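Local coordinates for beta-glucuronidase (uncultured Clostridium sp., PDB 6U7J), which hydrolyses beta-glucuronide conjugates as a family 2 glycosyl hydrolase of the gut microbiome, releasing glucuronic acid and reactivating estrogens, at the interface of chains A and B and the interface of chains A and C. Sequence-based numbering; all coordinates share one arbitrary frame. Chains: chain A/B/C, Beta-glucuronidase.

Contact 1: the interface of chains A and B. Residues chain A 516, 525, 579-581; chain B 516, 525-526, 580-581.
B:Glu525 OE1 accepts from both the backbone N and the hydroxyl OG1 of B:Thr581, while OE2 of the same carboxylate takes a hydrogen bond across the interface from the imidazole NE2 of A:His516 at 2.7 Å. That bond enters on the syn side and nearly in the ring plane, with ring and carboxylate turned 46° against each other. The two threonine donors, N being 2.9 Å from B:Glu525 OE1, arrive from opposite faces of the carboxylate and fix its rotation. The twin bond, B:His516 NE2 to A:Glu525 OE2, is also 2.7 Å long. B:His516 is oriented from behind by its own chain, since ND1 donates almost straight (176° at H) to the syn lone pair of B:Glu526 OE2, 2.7 Å away. With CG beside the backbone N (chi1 -60°), the ring turns one face to the CA of A:Lys580. A:Glu525 OE2 and B:Glu525 OE2 lie 4.5 Å apart; if both carboxylates are charged they would repel, and the paired histidines could offset this. All these residues lie in the TIM-barrel domain: each Glu525 begins helix 525-540, each threonine begins helix 581-592, and the histidines come from the loop preceding helix 525-540.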
loop_
_atom_site.group_PDB
_atom_site.type_symbol
_atom_site.label_atom_id
_atom_site.label_comp_id
_atom_site.label_asym_id
_atom_site.label_seq_id
_atom_site.Cartn_x
_atom_site.Cartn_y
_atom_site.Cartn_z
ATOM N N HIS A 516 5.919 4.790 -5.845
ATOM C CA HIS A 516 6.958 5.774 -6.134
ATOM C C HIS A 516 8.035 5.131 -7.000
ATOM O O HIS A 516 8.366 3.961 -6.812
ATOM C CB HIS A 516 7.646 6.304 -4.854
ATOM C CG HIS A 516 6.728 6.962 -3.868
ATOM N ND1 HIS A 516 6.400 8.301 -3.929
ATOM C CD2 HIS A 516 6.110 6.474 -2.765
ATOM C CE1 HIS A 516 5.606 8.603 -2.914
ATOM N NE2 HIS A 516 5.406 7.508 -2.198
ATOM N N GLU A 525 3.241 8.150 -8.364
ATOM C CA GLU A 525 2.827 9.480 -7.938
ATOM C C GLU A 525 3.632 10.563 -8.645
ATOM O O GLU A 525 3.083 11.595 -9.046
ATOM C CB GLU A 525 2.963 9.602 -6.419
ATOM C CG GLU A 525 1.941 8.786 -5.639
ATOM C CD GLU A 525 1.828 9.215 -4.174
ATOM O OE1 GLU A 525 2.058 10.410 -3.872
ATOM O OE2 GLU A 525 1.515 8.345 -3.327
ATOM N N PRO A 579 -4.822 13.605 -0.197
ATOM C CA PRO A 579 -4.107 14.025 -1.401
ATOM C C PRO A 579 -2.980 13.081 -1.772
ATOM O O PRO A 579 -2.254 12.583 -0.908
ATOM C CB PRO A 579 -3.542 15.391 -1.002
ATOM C CG PRO A 579 -3.356 15.285 0.460
ATOM C CD PRO A 579 -4.565 14.520 0.933
ATOM N N LYS A 580 -2.816 12.866 -3.074
ATOM C CA LYS A 580 -1.568 12.298 -3.572
ATOM C C LYS A 580 -0.567 13.430 -3.796
ATOM O O LYS A 580 -0.912 14.614 -3.716
ATOM C CB LYS A 580 -1.793 11.513 -4.866
ATOM C CG LYS A 580 -2.801 10.361 -4.749
ATOM C CD LYS A 580 -3.211 9.827 -6.146
ATOM C CE LYS A 580 -4.466 8.924 -6.081
ATOM N NZ LYS A 580 -5.028 8.581 -7.440
ATOM N N THR A 581 0.678 13.051 -4.114
ATOM C CA THR A 581 1.769 14.019 -4.247
ATOM C C THR A 581 1.408 15.173 -5.171
ATOM O O THR A 581 1.689 16.333 -4.863
ATOM C CB THR A 581 3.044 13.340 -4.777
ATOM O OG1 THR A 581 3.433 12.274 -3.914
ATOM C CG2 THR A 581 4.202 14.367 -4.893
ATOM N N HIS B 516 -0.978 9.062 3.162
ATOM C CA HIS B 516 -1.142 10.494 2.971
ATOM C C HIS B 516 -2.262 11.000 3.868
ATOM O O HIS B 516 -3.253 10.302 4.085
ATOM C CB HIS B 516 -1.510 10.843 1.527
ATOM C CG HIS B 516 -0.500 10.431 0.503
ATOM N ND1 HIS B 516 0.573 11.221 0.155
ATOM C CD2 HIS B 516 -0.428 9.333 -0.286
ATOM C CE1 HIS B 516 1.273 10.619 -0.788
ATOM N NE2 HIS B 516 0.687 9.469 -1.072
ATOM N N GLU B 525 3.541 10.732 4.684
ATOM C CA GLU B 525 4.664 11.246 3.905
ATOM C C GLU B 525 4.785 12.753 4.064
ATOM O O GLU B 525 5.898 13.294 4.071
ATOM C CB GLU B 525 4.500 10.875 2.425
ATOM C CG GLU B 525 4.658 9.382 2.127
ATOM C CD GLU B 525 4.773 9.082 0.639
ATOM O OE1 GLU B 525 5.334 9.933 -0.098
ATOM O OE2 GLU B 525 4.309 7.990 0.207
ATOM N N GLU B 526 3.644 13.440 4.186
ATOM C CA GLU B 526 3.652 14.884 4.397
ATOM C C GLU B 526 4.266 15.239 5.748
ATOM O O GLU B 526 5.015 16.213 5.853
ATOM C CB GLU B 526 2.228 15.439 4.279
ATOM C CG GLU B 526 1.621 15.372 2.880
ATOM C CD GLU B 526 1.131 13.965 2.494
ATOM O OE1 GLU B 526 0.849 13.172 3.407
ATOM O OE2 GLU B 526 1.042 13.646 1.276
ATOM N N LYS B 580 10.449 8.512 -1.083
ATOM C CA LYS B 580 9.201 9.026 -0.548
ATOM C C LYS B 580 9.100 10.517 -0.876
ATOM O O LYS B 580 10.046 11.126 -1.380
ATOM C CB LYS B 580 9.127 8.762 0.958
ATOM C CG LYS B 580 9.177 7.286 1.325
ATOM C CD LYS B 580 9.181 7.056 2.860
ATOM C CE LYS B 580 9.850 5.715 3.245
ATOM N NZ LYS B 580 10.092 5.551 4.739
ATOM N N THR B 581 7.929 11.095 -0.606
ATOM C CA THR B 581 7.683 12.517 -0.874
ATOM C C THR B 581 8.828 13.414 -0.405
ATOM O O THR B 581 9.292 14.283 -1.147
ATOM C CB THR B 581 6.391 12.958 -0.183
ATOM O OG1 THR B 581 5.268 12.312 -0.792
ATOM C CG2 THR B 581 6.230 14.495 -0.248
#

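Contact 2: the interface of chains A and C. Residues chain A 65-68, 71; chain C 518-520.
C:Pro519, which follows a cis peptide bond in a loop of the family 2 glycosyl hydrolase TIM-barrel domain, presses against the segment of chain A around the short helix 68-71, in the sugar-binding domain. This is the tightly packed part. The pyrrolidine CG lies 3.8 Å from A:Gln68 CA, while its CB faces the CB of the same glutamine and its CD approaches the carbonyl oxygen of A:Thr65. Alongside, A:Thr66 and C:Leu518 point the same way, methyl CG2 meeting CD2 at 3.7 Å; the threonine's chi1 of 64° sets that methyl beside its backbone N and towards the leucine. The other flank is polar and watered. A:Arg71 bends at chi3 (62°) to bring its guanidinium over A:Gln68 CB and its NH1 to the carbonyl O of C:Glu520 at 3.0 Å. That bond is nearly straight at the hydrogen and lies in the guanidinium plane, yet the donor stands above the carbonyl plane. Water 1 joins NH1 to C:Pro519 O, whereas water 2, 2.9 Å from A:Arg71 NH2, contacts both O and the carboxylate OE2 of C:Glu520. A:Arg71 NH1 and C:Glu520 OE2 themselves stay 5.6 Å apart.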
loop_
_atom_site.group_PDB
_atom_site.type_symbol
_atom_site.label_atom_id
_atom_site.label_comp_id
_atom_site.label_asym_id
_atom_site.label_seq_id
_atom_site.Cartn_x
_atom_site.Cartn_y
_atom_site.Cartn_z
ATOM N N THR A 65 -23.895 -4.965 0.331
ATOM C CA THR A 65 -23.874 -6.346 0.796
ATOM C C THR A 65 -22.583 -7.054 0.394
ATOM O O THR A 65 -21.757 -6.529 -0.357
ATOM C CB THR A 65 -25.064 -7.130 0.244
ATOM O OG1 THR A 65 -24.861 -7.347 -1.153
ATOM C CG2 THR A 65 -26.372 -6.368 0.451
ATOM N N THR A 66 -22.442 -8.291 0.886
ATOM C CA THR A 66 -21.322 -9.162 0.560
ATOM C C THR A 66 -21.635 -10.095 -0.602
ATOM O O THR A 66 -20.886 -11.040 -0.847
ATOM C CB THR A 66 -20.912 -9.972 1.791
ATOM O OG1 THR A 66 -21.985 -10.845 2.163
ATOM C CG2 THR A 66 -20.604 -9.042 2.966
ATOM N N ASP A 67 -22.677 -9.794 -1.356
ATOM C CA ASP A 67 -23.301 -10.686 -2.327
ATOM C C ASP A 67 -22.963 -10.189 -3.729
ATOM O O ASP A 67 -23.396 -9.106 -4.128
ATOM C CB ASP A 67 -24.817 -10.690 -2.068
ATOM C CG ASP A 67 -25.608 -11.422 -3.125
ATOM O OD1 ASP A 67 -25.048 -12.267 -3.841
ATOM O OD2 ASP A 67 -26.824 -11.171 -3.220
ATOM N N GLN A 68 -22.195 -10.970 -4.485
ATOM C CA GLN A 68 -21.819 -10.505 -5.817
ATOM C C GLN A 68 -23.016 -10.471 -6.767
ATOM O O GLN A 68 -23.043 -9.666 -7.701
ATOM C CB GLN A 68 -20.699 -11.378 -6.377
ATOM C CG GLN A 68 -20.455 -11.204 -7.858
ATOM C CD GLN A 68 -21.129 -12.301 -8.667
ATOM O OE1 GLN A 68 -21.156 -13.460 -8.243
ATOM N NE2 GLN A 68 -21.684 -11.942 -9.833
ATOM N N ARG A 71 -24.537 -7.112 -6.407
ATOM C CA ARG A 71 -23.639 -6.089 -6.942
ATOM C C ARG A 71 -23.747 -6.005 -8.462
ATOM O O ARG A 71 -23.843 -4.910 -9.029
ATOM C CB ARG A 71 -22.191 -6.372 -6.516
ATOM C CG ARG A 71 -21.178 -5.293 -6.977
ATOM C CD ARG A 71 -19.735 -5.815 -6.942
ATOM N NE ARG A 71 -19.522 -6.952 -7.841
ATOM C CZ ARG A 71 -18.483 -7.786 -7.777
ATOM N NH1 ARG A 71 -17.538 -7.617 -6.852
ATOM N NH2 ARG A 71 -18.383 -8.789 -8.643
ATOM N N LEU C 518 -14.697 -7.390 -0.699
ATOM C CA LEU C 518 -15.773 -8.335 -0.413
ATOM C C LEU C 518 -17.093 -7.742 -0.903
ATOM O O LEU C 518 -17.573 -6.747 -0.320
ATOM C CB LEU C 518 -15.831 -8.626 1.082
ATOM C CG LEU C 518 -17.010 -9.469 1.563
ATOM C CD1 LEU C 518 -17.009 -10.837 0.873
ATOM C CD2 LEU C 518 -16.925 -9.621 3.071
ATOM N N PRO C 519 -17.694 -8.273 -1.984
ATOM C CA PRO C 519 -17.185 -9.396 -2.790
ATOM C C PRO C 519 -15.931 -9.047 -3.600
ATOM O O PRO C 519 -15.691 -7.883 -3.889
ATOM C CB PRO C 519 -18.350 -9.726 -3.731
ATOM C CG PRO C 519 -19.419 -8.721 -3.475
ATOM C CD PRO C 519 -18.872 -7.641 -2.598
ATOM N N GLU C 520 -15.159 -10.061 -3.968
ATOM C CA GLU C 520 -13.865 -9.855 -4.611
ATOM C C GLU C 520 -14.024 -9.242 -5.996
ATOM O O GLU C 520 -15.062 -9.381 -6.648
ATOM C CB GLU C 520 -13.103 -11.188 -4.700
ATOM C CG GLU C 520 -13.718 -12.224 -5.638
ATOM C CD GLU C 520 -14.877 -13.002 -5.011
ATOM O OE1 GLU C 520 -14.646 -13.790 -4.062
ATOM O OE2 GLU C 520 -16.026 -12.824 -5.474
HETATM O O HOH W 1 -17.116 -5.526 -4.796
HETATM O O HOH W 2 -17.118 -11.309 -7.820
#

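Contact 3: the interface of chains A and B. Residues chain A 324, 328, 331, 578-579; chain B 517-518.
A two-fold symmetric interface between identical subunits joins chains A and B in the deposited tetramer, and here the loop residues B:Lys517 and B:Leu518 dock on helix 319-331 and the 578-579 loop of chain A. This docking may keep the two subunits in register. B:Leu518 is held by both its backbone and its side chain. Its N donates to the side-chain amide oxygen OE1 of A:Gln578 at 2.8 Å, tilted 30° from the plane of that amide. Its carbonyl O accepts from A:Arg324 NH2 at 3.0 Å, in the carbonyl plane and close to the guanidinium plane; a weak bond from NH1 accompanies it. The methyl CD2 of A:Leu328 lies over the rim of one face of this guanidinium. Extended away from its own backbone N (chi1 170°), the leucine side chain reaches the indole of A:Trp331 from the opposite direction, and CD2 sits over the six-membered ring, 3.5 Å from its centroid, in a CH-pi contact. The second methyl, CD1, lies 3.6 Å from the indole NE1. A:Leu328 CD2 and the ring of A:Pro579, whose CD meets B:Leu518 CB, add further apolar contacts. Beside them the aliphatic chain of B:Lys517 crosses the amide of A:Gln578, with CG 3.7 Å from CD. Water 3 bridges A:Gln578 NE2 and B:Leu518 O, meeting the latter at 2.8 Å.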
loop_
_atom_site.group_PDB
_atom_site.type_symbol
_atom_site.label_atom_id
_atom_site.label_comp_id
_atom_site.label_asym_id
_atom_site.label_seq_id
_atom_site.Cartn_x
_atom_site.Cartn_y
_atom_site.Cartn_z
ATOM N N ARG A 324 -16.437 18.185 2.846
ATOM C CA ARG A 324 -15.020 17.856 2.746
ATOM C C ARG A 324 -14.490 18.157 1.350
ATOM O O ARG A 324 -13.385 18.688 1.206
ATOM C CB ARG A 324 -14.802 16.386 3.126
ATOM C CG ARG A 324 -13.397 15.840 2.833
ATOM C CD ARG A 324 -12.328 16.484 3.720
ATOM N NE ARG A 324 -11.026 15.846 3.501
ATOM C CZ ARG A 324 -9.916 16.178 4.142
ATOM N NH1 ARG A 324 -9.929 17.151 5.057
ATOM N NH2 ARG A 324 -8.795 15.536 3.873
ATOM N N LEU A 328 -11.598 20.751 0.250
ATOM C CA LEU A 328 -10.471 20.338 -0.584
ATOM C C LEU A 328 -10.326 21.253 -1.787
ATOM O O LEU A 328 -9.210 21.665 -2.138
ATOM C CB LEU A 328 -10.652 18.886 -1.035
ATOM C CG LEU A 328 -10.451 17.844 0.070
ATOM C CD1 LEU A 328 -10.552 16.433 -0.487
ATOM C CD2 LEU A 328 -9.091 18.061 0.727
ATOM N N TRP A 331 -8.852 24.429 -0.514
ATOM C CA TRP A 331 -7.448 24.267 -0.148
ATOM C C TRP A 331 -6.561 24.230 -1.383
ATOM O O TRP A 331 -5.492 24.851 -1.416
ATOM C CB TRP A 331 -7.279 22.984 0.666
ATOM C CG TRP A 331 -5.862 22.586 0.946
ATOM C CD1 TRP A 331 -5.071 23.034 1.966
ATOM C CD2 TRP A 331 -5.067 21.642 0.201
ATOM N NE1 TRP A 331 -3.827 22.416 1.906
ATOM C CE2 TRP A 331 -3.803 21.565 0.833
ATOM C CE3 TRP A 331 -5.307 20.847 -0.933
ATOM C CZ2 TRP A 331 -2.787 20.731 0.373
ATOM C CZ3 TRP A 331 -4.292 20.016 -1.385
ATOM C CH2 TRP A 331 -3.040 19.980 -0.742
ATOM N N GLN A 578 -8.000 12.078 0.502
ATOM C CA GLN A 578 -6.668 12.462 0.939
ATOM C C GLN A 578 -5.766 12.672 -0.276
ATOM O O GLN A 578 -5.940 12.020 -1.306
ATOM C CB GLN A 578 -6.046 11.406 1.865
ATOM C CG GLN A 578 -6.847 11.086 3.122
ATOM C CD GLN A 578 -7.015 12.288 4.055
ATOM O OE1 GLN A 578 -6.317 13.310 3.931
ATOM N NE2 GLN A 578 -7.962 12.171 4.993
ATOM N N PRO A 579 -4.822 13.605 -0.197
ATOM C CA PRO A 579 -4.107 14.025 -1.401
ATOM C C PRO A 579 -2.980 13.081 -1.772
ATOM O O PRO A 579 -2.254 12.583 -0.908
ATOM C CB PRO A 579 -3.542 15.391 -1.002
ATOM C CG PRO A 579 -3.356 15.285 0.460
ATOM C CD PRO A 579 -4.565 14.520 0.933
ATOM N N LYS B 517 -2.133 12.238 4.347
ATOM C CA LYS B 517 -3.240 12.817 5.096
ATOM C C LYS B 517 -3.164 14.338 5.102
ATOM O O LYS B 517 -2.073 14.926 5.128
ATOM C CB LYS B 517 -3.299 12.299 6.536
ATOM C CG LYS B 517 -4.765 12.211 7.010
ATOM C CD LYS B 517 -4.955 11.301 8.187
ATOM C CE LYS B 517 -6.452 11.099 8.483
ATOM N NZ LYS B 517 -6.642 10.385 9.777
ATOM N N LEU B 518 -4.337 14.956 5.074
ATOM C CA LEU B 518 -4.467 16.411 5.060
ATOM C C LEU B 518 -5.564 16.785 6.052
ATOM O O LEU B 518 -6.744 16.457 5.811
ATOM C CB LEU B 518 -4.779 16.915 3.649
ATOM C CG LEU B 518 -5.179 18.381 3.430
ATOM C CD1 LEU B 518 -4.038 19.305 3.775
ATOM C CD2 LEU B 518 -5.646 18.596 1.989
HETATM O O HOH W 3 -8.029 14.427 7.231
#

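Contacts 1 and 3 belong to the same A-B interface; their C-alpha centres lie about 12 Å apart and both include A:Pro579. B:His516 of contact 1 and B:Lys517 and B:Leu518 of contact 3 are consecutive in one loop, making the contacts neighbouring parts of that interface. Contact 2 faces chain C; its C-alpha centre lies about 31 Å from that of contact 1 and about 29 Å from that of contact 3. The loop around residue 518 serves both interfaces: B:Leu518 enters contact 3, whereas C:Leu518 enters contact 2. Chain A therefore receives equivalent loop residues from two neighbours, consistent with a tetramer built from two kinds of two-fold interface.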